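Local coordinates for protein O-ureido-L-serine synthase (Streptomyces lavendulae, PDB 3X44) that catalyses the pyridoxal-phosphate-dependent addition of hydroxyurea to O-acetyl-L-serine, giving O-ureido-L-serine for the biosynthesis of the antibiotic D-cycloserine, at residues A[31-36]-A[288-293]; A[15-20]-A[258-263]; A[11-16]-A[157-162]; A[245-250]-A[262-267]. The protein carries 1 engineered substitution. All coordinates share one frame; numbering follows the deposited sequence.

Interaction 1: A[31-36]-A[288-293]; sequences VKVESF and AMLPDT. With PUS ((E)-O-(carbamoylamino)-N-({3-hydroxy-2-methyl-5-[(phosphonooxy)methyl]pyridin-4-yl}methylidene)-L-serine), chain C.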
# COMPACT_ATOMS: atom_id res chain seq x y z
N VAL A 31 -2.17 -18.46 1.25
CA VAL A 31 -0.89 -18.68 0.58
C VAL A 31 -0.14 -17.37 0.31
O VAL A 31 -0.75 -16.37 -0.07
CB VAL A 31 -1.09 -19.44 -0.78
CG1 VAL A 31 -1.56 -20.86 -0.51
CG2 VAL A 31 -2.11 -18.72 -1.66
N LYS A 32 1.17 -17.38 0.55
CA LYS A 32 2.01 -16.21 0.30
C LYS A 32 2.55 -16.37 -1.12
O LYS A 32 3.29 -17.32 -1.42
CB LYS A 32 3.17 -16.13 1.30
CG LYS A 32 3.82 -14.74 1.41
CD LYS A 32 4.28 -14.42 2.84
CE LYS A 32 4.98 -13.06 2.94
NZ LYS A 32 4.15 -11.90 2.44
N VAL A 33 2.17 -15.44 -1.99
CA VAL A 33 2.55 -15.47 -3.39
C VAL A 33 3.79 -14.65 -3.71
O VAL A 33 3.71 -13.49 -4.10
CB VAL A 33 1.37 -14.96 -4.25
CG1 VAL A 33 1.55 -15.40 -5.70
CG2 VAL A 33 0.07 -15.48 -3.69
N GLU A 34 4.95 -15.29 -3.56
CA GLU A 34 6.24 -14.66 -3.81
C GLU A 34 6.54 -14.39 -5.28
O GLU A 34 7.54 -13.76 -5.61
CB GLU A 34 7.35 -15.54 -3.21
CG GLU A 34 7.27 -15.65 -1.69
CD GLU A 34 7.48 -14.31 -1.00
OE1 GLU A 34 6.67 -13.96 -0.12
OE2 GLU A 34 8.46 -13.62 -1.34
N SER A 35 5.67 -14.86 -6.17
CA SER A 35 5.85 -14.64 -7.60
C SER A 35 5.71 -13.15 -7.89
O SER A 35 6.19 -12.66 -8.91
CB SER A 35 4.81 -15.42 -8.40
OG SER A 35 3.50 -15.05 -8.00
N PHE A 36 5.06 -12.43 -6.98
CA PHE A 36 4.85 -10.99 -7.13
C PHE A 36 6.14 -10.18 -7.02
O PHE A 36 6.15 -8.97 -7.26
CB PHE A 36 3.82 -10.50 -6.10
CG PHE A 36 2.38 -10.76 -6.48
CD1 PHE A 36 1.66 -9.82 -7.22
CD2 PHE A 36 1.75 -11.94 -6.10
CE1 PHE A 36 0.33 -10.06 -7.57
CE2 PHE A 36 0.42 -12.18 -6.44
CZ PHE A 36 -0.29 -11.24 -7.18
N ALA A 288 0.58 -21.21 3.73
CA ALA A 288 1.57 -21.91 2.93
C ALA A 288 2.35 -20.97 2.02
O ALA A 288 1.78 -20.07 1.40
CB ALA A 288 0.89 -22.99 2.08
N MET A 289 3.67 -21.18 1.94
CA MET A 289 4.53 -20.36 1.10
C MET A 289 4.54 -20.88 -0.34
O MET A 289 4.64 -22.08 -0.57
CB MET A 289 5.97 -20.39 1.62
CG MET A 289 6.16 -19.80 3.00
SD MET A 289 5.93 -18.02 3.00
CE MET A 289 7.29 -17.49 1.94
N LEU A 290 4.41 -19.96 -1.29
CA LEU A 290 4.46 -20.29 -2.72
C LEU A 290 5.69 -19.50 -3.18
O LEU A 290 5.60 -18.31 -3.51
CB LEU A 290 3.20 -19.81 -3.45
CG LEU A 290 1.82 -20.12 -2.85
CD1 LEU A 290 0.76 -19.79 -3.90
CD2 LEU A 290 1.71 -21.58 -2.40
N PRO A 291 6.86 -20.14 -3.18
CA PRO A 291 8.14 -19.55 -3.58
C PRO A 291 8.29 -18.88 -4.93
O PRO A 291 8.96 -17.86 -5.04
CB PRO A 291 9.14 -20.69 -3.38
CG PRO A 291 8.48 -21.57 -2.33
CD PRO A 291 7.03 -21.54 -2.75
N ASP A 292 7.67 -19.44 -5.97
CA ASP A 292 7.83 -18.83 -7.28
C ASP A 292 6.67 -19.06 -8.25
O ASP A 292 5.70 -19.75 -7.94
CB ASP A 292 9.14 -19.31 -7.92
CG ASP A 292 9.15 -20.80 -8.25
OD1 ASP A 292 8.12 -21.48 -8.04
OD2 ASP A 292 10.20 -21.28 -8.73
N THR A 293 6.80 -18.44 -9.42
CA THR A 293 5.80 -18.55 -10.48
C THR A 293 5.95 -19.89 -11.17
O THR A 293 7.05 -20.45 -11.21
CB THR A 293 6.00 -17.44 -11.53
OG1 THR A 293 5.19 -17.71 -12.68
CG2 THR A 293 7.46 -17.37 -11.96
N PUS C . 16.20 -21.62 -3.99
CA PUS C . 17.68 -21.34 -3.78
CB PUS C . 18.39 -22.53 -3.05
OG PUS C . 18.25 -23.79 -3.85
ND PUS C . 19.40 -24.65 -3.68
CE PUS C . 19.22 -25.92 -3.23
NZ2 PUS C . 18.09 -26.25 -2.58
OZ1 PUS C . 20.07 -26.73 -3.41
C PUS C . 18.34 -21.11 -5.16
O PUS C . 17.65 -20.79 -6.09
OT PUS C . 19.53 -21.26 -5.30
C2 PUS C . 11.91 -22.63 -4.59
C3 PUS C . 13.30 -22.16 -4.45
C4 PUS C . 13.92 -22.18 -3.12
C5 PUS C . 13.13 -22.63 -1.97
C6 PUS C . 11.75 -23.07 -2.21
C2A PUS C . 11.25 -22.66 -5.94
C4A PUS C . 15.40 -21.89 -2.95
C5A PUS C . 13.71 -22.66 -0.57
N1 PUS C . 11.21 -23.05 -3.48
O3 PUS C . 13.96 -21.67 -5.51
O1P PUS C . 16.21 -21.20 0.39
O2P PUS C . 14.72 -19.94 1.73
O3P PUS C . 14.81 -22.30 1.97
O4P PUS C . 13.84 -21.31 -0.02
P PUS C . 14.90 -21.19 1.02
O HOH W 1 4.12 -17.59 -5.96
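Leu290 lies obliquely across Val31 on one face of the sheet, its CG and CD1 both against Val31 CB, with CG at 3.6 Å. The two leucine methyls part round the valine, CD1 meeting CG2 and CD2 meeting CG1. On the other face Lys32 and Met289 run side by side in the same direction. The methionine is folded at chi2 (-70°) and chi3, which lays SD 3.8 Å from Lys32 CB and CE beside CG of Glu34. Lys32 NZ forms a salt bridge with Glu159, while Glu34 is held by Thr14 and Arg45. The backbones are neighbouring parallel strands, 28-33 and 285-290, inside the mixed sheet of a fold-type II pyridoxal-phosphate enzyme, and the segment axes approach to 4.6 Å at 21°. Lys32 N bonds Ala288 O at 2.9 Å, Leu290 N bonds Lys32 O, and Glu34 N closes the ladder on Leu290 O at 3.1 Å. Past the strand ends a water accepts from Ser35 N and donates to Leu290 O at 3.0 Å. Pro291 then brings CB and CG to the pyridine nitrogen of the external aldimine, CB lying 3.1 Å from PUS N1, and Asp292, held through OD2 by Tyr297 and Asn73, meets the methyl C2A.

Interaction 2: A[15-20]-A[258-263]; sequences PIVRLQ and EGIFAG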
# COMPACT_ATOMS: atom_id res chain seq x y z
N PRO A 15 1.52 -10.35 -1.54
CA PRO A 15 0.18 -10.64 -1.04
C PRO A 15 0.01 -12.05 -0.49
O PRO A 15 0.70 -12.98 -0.90
CB PRO A 15 -0.73 -10.40 -2.25
CG PRO A 15 0.15 -10.47 -3.44
CD PRO A 15 1.57 -10.21 -3.01
N ILE A 16 -0.90 -12.16 0.47
CA ILE A 16 -1.26 -13.44 1.06
C ILE A 16 -2.74 -13.52 0.71
O ILE A 16 -3.51 -12.61 1.01
CB ILE A 16 -1.07 -13.46 2.59
CG1 ILE A 16 0.42 -13.52 2.94
CG2 ILE A 16 -1.76 -14.70 3.19
CD1 ILE A 16 0.69 -13.48 4.43
N VAL A 17 -3.14 -14.60 0.05
CA VAL A 17 -4.53 -14.76 -0.36
C VAL A 17 -5.13 -16.09 0.11
O VAL A 17 -4.43 -17.09 0.25
CB VAL A 17 -4.66 -14.66 -1.91
CG1 VAL A 17 -3.56 -13.77 -2.46
CG2 VAL A 17 -4.57 -16.05 -2.54
N ARG A 18 -6.43 -16.08 0.31
CA ARG A 18 -7.14 -17.26 0.76
C ARG A 18 -7.49 -18.17 -0.41
O ARG A 18 -7.86 -17.69 -1.49
CB ARG A 18 -8.42 -16.84 1.49
CG ARG A 18 -9.20 -17.96 2.14
CD ARG A 18 -10.34 -17.37 2.97
NE ARG A 18 -11.20 -18.40 3.54
CZ ARG A 18 -12.05 -19.15 2.83
NH1 ARG A 18 -12.15 -18.98 1.52
NH2 ARG A 18 -12.79 -20.07 3.43
N LEU A 19 -7.36 -19.48 -0.22
CA LEU A 19 -7.75 -20.42 -1.27
C LEU A 19 -9.28 -20.48 -1.15
O LEU A 19 -9.82 -20.59 -0.05
CB LEU A 19 -7.13 -21.80 -1.04
CG LEU A 19 -5.60 -21.89 -1.20
CD1 LEU A 19 -5.15 -23.35 -1.31
CD2 LEU A 19 -5.17 -21.11 -2.44
N GLN A 20 -9.96 -20.40 -2.28
CA GLN A 20 -11.42 -20.39 -2.30
C GLN A 20 -12.15 -21.73 -2.37
O GLN A 20 -13.26 -21.84 -1.87
CB GLN A 20 -11.89 -19.50 -3.45
CG GLN A 20 -11.66 -18.02 -3.19
CD GLN A 20 -12.70 -17.43 -2.25
OE1 GLN A 20 -12.96 -17.98 -1.18
NE2 GLN A 20 -13.30 -16.32 -2.65
N GLU A 258 -7.91 -22.38 -8.61
CA GLU A 258 -7.85 -21.12 -7.87
C GLU A 258 -7.27 -19.98 -8.70
O GLU A 258 -7.30 -18.82 -8.28
CB GLU A 258 -7.01 -21.32 -6.60
CG GLU A 258 -7.50 -22.46 -5.72
CD GLU A 258 -8.57 -22.02 -4.74
OE1 GLU A 258 -8.91 -20.82 -4.72
OE2 GLU A 258 -9.07 -22.88 -3.98
N GLY A 259 -6.76 -20.29 -9.88
CA GLY A 259 -6.19 -19.24 -10.70
C GLY A 259 -4.83 -18.79 -10.17
O GLY A 259 -4.42 -17.66 -10.40
N ILE A 260 -4.16 -19.65 -9.42
CA ILE A 260 -2.84 -19.32 -8.89
C ILE A 260 -1.83 -20.29 -9.50
O ILE A 260 -1.86 -21.49 -9.24
CB ILE A 260 -2.80 -19.43 -7.35
CG1 ILE A 260 -3.82 -18.46 -6.75
CG2 ILE A 260 -1.41 -19.07 -6.83
CD1 ILE A 260 -4.10 -18.70 -5.28
N PHE A 261 -0.96 -19.75 -10.35
CA PHE A 261 0.06 -20.52 -11.06
C PHE A 261 1.41 -20.41 -10.37
O PHE A 261 2.09 -19.39 -10.46
CB PHE A 261 0.16 -20.00 -12.50
CG PHE A 261 0.98 -20.87 -13.40
CD1 PHE A 261 0.83 -22.26 -13.38
CD2 PHE A 261 1.91 -20.30 -14.27
CE1 PHE A 261 1.59 -23.06 -14.21
CE2 PHE A 261 2.68 -21.10 -15.10
CZ PHE A 261 2.52 -22.49 -15.08
N ALA A 262 1.82 -21.49 -9.71
CA ALA A 262 3.07 -21.51 -8.96
C ALA A 262 3.94 -22.72 -9.28
O ALA A 262 3.52 -23.64 -9.98
CB ALA A 262 2.77 -21.46 -7.47
N GLY A 263 5.16 -22.72 -8.75
CA GLY A 263 6.08 -23.82 -9.01
C GLY A 263 5.80 -25.11 -8.25
O GLY A 263 4.76 -25.25 -7.61
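The carboxylate of Glu258 reaches across to the backbone of Gln20, where OE1 accepts from Gln20 N at 2.7 Å with an N-H...O angle of 158°. The amide comes to the syn side of OE1, 22° out of the carboxylate plane. A bend at chi2 (-87°) turns CD of Glu258 back over the chain following strand 16-18, and OE2 also rests 3.7 Å from Leu19 CB. That second oxygen takes the amides of Arg21 and Met22, so one acid gathers successive backbone N-H groups of the turn after the strand.

The apolar half converges on the end of Ile260. Its CG1 is anti to the carbonyl carbon, and an extended chi2 carries CD1 out to two partners. Val17 CG2 meets CD1 tip to tip at 3.8 Å, whereas Leu19 crosses at about a right angle and brings its CD2 to 3.9 Å. Ile260 also touches Leu290, placing this loop between helices 244-257 and 264-278 against strand 16-18, outermost in this chain's sheet, and the interior strand 285-290.

With its oxygens taking main-chain amides, the buried carboxylate is probably stabilised in the ionised form, and it fixes the turn beside a small aliphatic cluster of Val17, Leu19 and Ile260 held by van der Waals contact.

Interaction 3: A[11-16]-A[157-162]; sequences IGRTPI and ASEILA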
# COMPACT_ATOMS: atom_id res chain seq x y z
N ILE A 11 10.77 -5.09 -4.22
CA ILE A 11 11.00 -6.40 -3.66
C ILE A 11 10.33 -6.55 -2.29
O ILE A 11 10.38 -5.64 -1.45
CB ILE A 11 12.52 -6.68 -3.52
CG1 ILE A 11 13.11 -6.99 -4.91
CG2 ILE A 11 12.77 -7.84 -2.56
CD1 ILE A 11 14.62 -7.10 -4.94
N GLY A 12 9.68 -7.69 -2.07
CA GLY A 12 9.01 -7.93 -0.81
C GLY A 12 7.56 -7.50 -0.84
O GLY A 12 7.00 -7.25 -1.91
N ARG A 13 6.95 -7.42 0.34
CA ARG A 13 5.56 -7.02 0.50
C ARG A 13 4.64 -7.77 -0.46
O ARG A 13 3.88 -7.16 -1.21
CB ARG A 13 5.43 -5.51 0.29
CG ARG A 13 6.06 -4.69 1.41
CD ARG A 13 6.06 -3.21 1.10
NE ARG A 13 6.41 -2.93 -0.29
CZ ARG A 13 7.65 -2.72 -0.73
NH1 ARG A 13 8.67 -2.75 0.12
NH2 ARG A 13 7.87 -2.49 -2.02
N THR A 14 4.72 -9.09 -0.44
CA THR A 14 3.90 -9.91 -1.31
C THR A 14 2.55 -10.22 -0.69
O THR A 14 2.41 -10.36 0.52
CB THR A 14 4.60 -11.23 -1.64
OG1 THR A 14 4.90 -11.92 -0.43
CG2 THR A 14 5.88 -10.97 -2.40
N PRO A 15 1.52 -10.35 -1.54
CA PRO A 15 0.18 -10.64 -1.04
C PRO A 15 0.01 -12.05 -0.49
O PRO A 15 0.70 -12.98 -0.90
CB PRO A 15 -0.73 -10.40 -2.25
CG PRO A 15 0.15 -10.47 -3.44
CD PRO A 15 1.57 -10.21 -3.01
N ILE A 16 -0.90 -12.16 0.47
CA ILE A 16 -1.26 -13.44 1.06
C ILE A 16 -2.74 -13.52 0.71
O ILE A 16 -3.51 -12.61 1.01
CB ILE A 16 -1.07 -13.46 2.59
CG1 ILE A 16 0.42 -13.52 2.94
CG2 ILE A 16 -1.76 -14.70 3.19
CD1 ILE A 16 0.69 -13.48 4.43
N ALA A 157 8.63 -12.27 7.50
CA ALA A 157 7.98 -12.51 8.78
C ALA A 157 7.11 -11.32 9.21
O ALA A 157 6.04 -11.50 9.79
CB ALA A 157 9.04 -12.79 9.86
N SER A 158 7.58 -10.11 8.93
CA SER A 158 6.84 -8.90 9.31
C SER A 158 5.53 -8.78 8.53
O SER A 158 4.53 -8.30 9.07
CB SER A 158 7.69 -7.65 9.08
OG SER A 158 8.75 -7.57 10.02
N GLU A 159 5.55 -9.18 7.27
CA GLU A 159 4.37 -9.11 6.42
C GLU A 159 3.34 -10.14 6.90
O GLU A 159 2.14 -9.87 6.95
CB GLU A 159 4.75 -9.42 4.96
CG GLU A 159 5.68 -8.39 4.34
CD GLU A 159 6.47 -8.95 3.17
OE1 GLU A 159 5.95 -9.85 2.47
OE2 GLU A 159 7.61 -8.49 2.96
N ILE A 160 3.83 -11.33 7.25
CA ILE A 160 2.97 -12.40 7.73
C ILE A 160 2.31 -12.01 9.05
O ILE A 160 1.09 -12.12 9.19
CB ILE A 160 3.78 -13.71 7.92
CG1 ILE A 160 4.13 -14.31 6.55
CG2 ILE A 160 2.98 -14.72 8.76
CD1 ILE A 160 5.15 -15.46 6.59
N LEU A 161 3.10 -11.53 10.00
CA LEU A 161 2.57 -11.13 11.30
C LEU A 161 1.61 -9.96 11.22
O LEU A 161 0.60 -9.93 11.94
CB LEU A 161 3.71 -10.80 12.25
CG LEU A 161 4.52 -12.01 12.73
CD1 LEU A 161 5.84 -11.53 13.35
CD2 LEU A 161 3.70 -12.80 13.75
N ALA A 162 1.91 -9.00 10.35
CA ALA A 162 1.05 -7.83 10.18
C ALA A 162 -0.30 -8.24 9.61
O ALA A 162 -1.35 -7.80 10.08
CB ALA A 162 1.71 -6.81 9.25
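Glu159 projects from helix 147-164 to grip two successive amides of the loop before strand 16-18. Its OE2 accepts from Arg13 N at 2.9 Å, and its OE1 accepts from Thr14 N at 3.2 Å. Both N-H groups come from above the carboxylate plane, 63° and 58° out of it, so the loop backbone lies over the flat group, with Arg13 CA 3.4 Å from Glu159 CD. With CD extended from CG (chi2 157°), the carboxylate is carried out to the loop.

This polar grip is the close-packed part of the contact. OE1 also receives salt bridges from Lys32 and Arg45, and Thr14 OG1 is engaged by Glu34 and Lys32, so the acid belongs to a network of charges that probably keeps it ionised. Gly12 passes the same carboxylate: Glu159 OE2 is 3.9 Å from Gly12 C, and the position where a beta carbon would stand lies near that oxygen.

The solvent side is looser. Arg13 is exposed and its CB is directed away from the helix; Arg13 NH1 stays 6.5 Å from Glu159 OE2, while NH2 turns to the carbonyl of Asp9. Away from solvent, the buried apolar part is sparse: Ile16 CD1 touches Ile160 CG1 at 4.1 Å, the two side chains crossing at about a right angle.

Around the contact, Ile160 continues onto Val185 of helix 180-192 and onto Lys32 of strand 28-33, and Thr14 leans on Arg45 of helix 43-56. Helix 147-164 is thus joined to strand 16-18, outermost of the mixed sheet within the chain, where Ile16 bonds through its backbone to a neighbouring subunit and packs on its Leu3.

Interaction 4: A[245-250]-A[262-267]; sequences VTARDT and AGISAG. With PUS ((E)-O-(carbamoylamino)-N-({3-hydroxy-2-methyl-5-[(phosphonooxy)methyl]pyridin-4-yl}methylidene)-L-serine), chain C.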
# COMPACT_ATOMS: atom_id res chain seq x y z
N VAL A 245 5.36 -35.97 -7.01
CA VAL A 245 4.18 -36.11 -7.86
C VAL A 245 2.98 -35.40 -7.23
O VAL A 245 2.28 -34.63 -7.90
CB VAL A 245 3.83 -37.60 -8.10
CG1 VAL A 245 2.68 -37.71 -9.10
CG2 VAL A 245 5.04 -38.33 -8.62
N THR A 246 2.73 -35.66 -5.95
CA THR A 246 1.62 -35.02 -5.26
C THR A 246 1.78 -33.50 -5.35
O THR A 246 0.82 -32.77 -5.57
CB THR A 246 1.58 -35.40 -3.78
OG1 THR A 246 1.38 -36.81 -3.65
CG2 THR A 246 0.47 -34.67 -3.07
N ALA A 247 3.02 -33.04 -5.19
CA ALA A 247 3.32 -31.61 -5.25
C ALA A 247 2.98 -31.05 -6.62
O ALA A 247 2.36 -29.99 -6.74
CB ALA A 247 4.81 -31.38 -4.95
N ARG A 248 3.41 -31.78 -7.65
CA ARG A 248 3.18 -31.41 -9.04
C ARG A 248 1.69 -31.32 -9.33
O ARG A 248 1.22 -30.37 -9.97
CB ARG A 248 3.83 -32.46 -9.96
CG ARG A 248 4.06 -32.01 -11.38
CD ARG A 248 2.83 -32.22 -12.25
NE ARG A 248 2.22 -33.54 -12.08
CZ ARG A 248 2.52 -34.60 -12.81
NH1 ARG A 248 3.43 -34.52 -13.77
NH2 ARG A 248 1.90 -35.76 -12.59
N ASP A 249 0.94 -32.30 -8.85
CA ASP A 249 -0.50 -32.34 -9.04
C ASP A 249 -1.19 -31.22 -8.29
O ASP A 249 -2.21 -30.68 -8.74
CB ASP A 249 -1.05 -33.69 -8.57
CG ASP A 249 -0.65 -34.84 -9.47
OD1 ASP A 249 -0.89 -36.00 -9.07
OD2 ASP A 249 -0.09 -34.59 -10.56
N THR A 250 -0.65 -30.85 -7.13
CA THR A 250 -1.24 -29.79 -6.34
C THR A 250 -1.01 -28.42 -6.99
O THR A 250 -1.85 -27.52 -6.90
CB THR A 250 -0.69 -29.83 -4.90
OG1 THR A 250 -0.89 -31.15 -4.37
CG2 THR A 250 -1.40 -28.83 -4.02
N ALA A 262 1.82 -21.49 -9.71
CA ALA A 262 3.07 -21.51 -8.96
C ALA A 262 3.94 -22.72 -9.28
O ALA A 262 3.52 -23.64 -9.98
CB ALA A 262 2.77 -21.46 -7.47
N GLY A 263 5.16 -22.72 -8.75
CA GLY A 263 6.08 -23.82 -9.01
C GLY A 263 5.80 -25.11 -8.25
O GLY A 263 4.76 -25.25 -7.61
N ILE A 264 6.74 -26.05 -8.33
CA ILE A 264 6.61 -27.34 -7.68
C ILE A 264 6.65 -27.23 -6.17
O ILE A 264 5.78 -27.75 -5.48
CB ILE A 264 7.70 -28.32 -8.12
CG1 ILE A 264 8.02 -28.12 -9.60
CG2 ILE A 264 7.23 -29.75 -7.87
CD1 ILE A 264 6.90 -28.55 -10.54
N SER A 265 7.67 -26.56 -5.64
CA SER A 265 7.79 -26.40 -4.20
C SER A 265 6.53 -25.75 -3.66
O SER A 265 6.14 -25.99 -2.53
CB SER A 265 9.02 -25.55 -3.84
OG SER A 265 8.84 -24.20 -4.17
N ALA A 266 5.90 -24.92 -4.49
CA ALA A 266 4.67 -24.25 -4.10
C ALA A 266 3.57 -25.30 -3.95
O ALA A 266 2.82 -25.29 -2.97
CB ALA A 266 4.29 -23.20 -5.13
N GLY A 267 3.47 -26.19 -4.93
CA GLY A 267 2.46 -27.22 -4.85
C GLY A 267 2.72 -28.13 -3.66
O GLY A 267 1.79 -28.68 -3.07
N PUS C . 16.20 -21.62 -3.99
CA PUS C . 17.68 -21.34 -3.78
CB PUS C . 18.39 -22.53 -3.05
OG PUS C . 18.25 -23.79 -3.85
ND PUS C . 19.40 -24.65 -3.68
CE PUS C . 19.22 -25.92 -3.23
NZ2 PUS C . 18.09 -26.25 -2.58
OZ1 PUS C . 20.07 -26.73 -3.41
C PUS C . 18.34 -21.11 -5.16
O PUS C . 17.65 -20.79 -6.09
OT PUS C . 19.53 -21.26 -5.30
C2 PUS C . 11.91 -22.63 -4.59
C3 PUS C . 13.30 -22.16 -4.45
C4 PUS C . 13.92 -22.18 -3.12
C5 PUS C . 13.13 -22.63 -1.97
C6 PUS C . 11.75 -23.07 -2.21
C2A PUS C . 11.25 -22.66 -5.94
C4A PUS C . 15.40 -21.89 -2.95
C5A PUS C . 13.71 -22.66 -0.57
N1 PUS C . 11.21 -23.05 -3.48
O3 PUS C . 13.96 -21.67 -5.51
O1P PUS C . 16.21 -21.20 0.39
O2P PUS C . 14.72 -19.94 1.73
O3P PUS C . 14.81 -22.30 1.97
O4P PUS C . 13.84 -21.31 -0.02
P PUS C . 14.90 -21.19 1.02
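Helices 244-257 and 264-278 come together backbone to backbone where Ala247 and Gly267 face each other, their CA atoms 4.5 Å apart. Gly267 CA presents a hydrogen to Ala247 O, a CA-H...O contact of 3.4 Å with 146° at the hydrogen. A beta carbon on Gly267 would run into that same oxygen, so glycine permits the close approach. Small side chains flank the point. Ala247 CB sits 3.8 Å from Ile264 O and against the CG2 branch of Ile264, which is anti to the backbone N. Thr250 packs its CB and CG2 on Gly267 O, each at 3.3 Å; its OG1 is turned back to Thr246 O at 2.6 Å, reaching that carbonyl from the face opposite to Thr250 N.

On the outer side of the first helix, Arg248 holds Asp249 OD2 side-on with NE and NH2, nearly in the guanidinium plane, and gives NH1 to the carbonyl of Phe301. On the far side of the second helix Ser265, in its first turn, points away from this interface and donates OG to PUS N1 at 2.7 Å.

Because the serine is the donor, N1 of the pyridine acts as an acceptor, consistent with an unprotonated ring nitrogen, as in other fold-type II pyridoxal-phosphate enzymes. The helix that carries this serine is backed by van der Waals contacts and one CA-H...O contact across these two segments.

How the interactions relate
From the N terminus, residues 11-20 open two overlapping contacts: interaction 3 closes first, on helix 147-164, and interaction 2 much later, on the loop 258-263. Residues 31-36 open before either has closed, and interaction 1 closes last, at 288-293, so it crosses both. Interaction 4 closes a short loop of 11 residues nested inside interaction 1 and ends on 262-267, whose first two residues, Ala262 and Gly263, also belong to interaction 2. Strand 16-18 pairs with strand 28-33 through Val31 N and Val17 O, 2.8 Å apart, linking interactions 1 and 2. Lys32 and Glu34 bind interaction 1 to interaction 3. Gly263 N approaches Asp292 O at 3.1 Å, joining interactions 1 and 4 beside PUS.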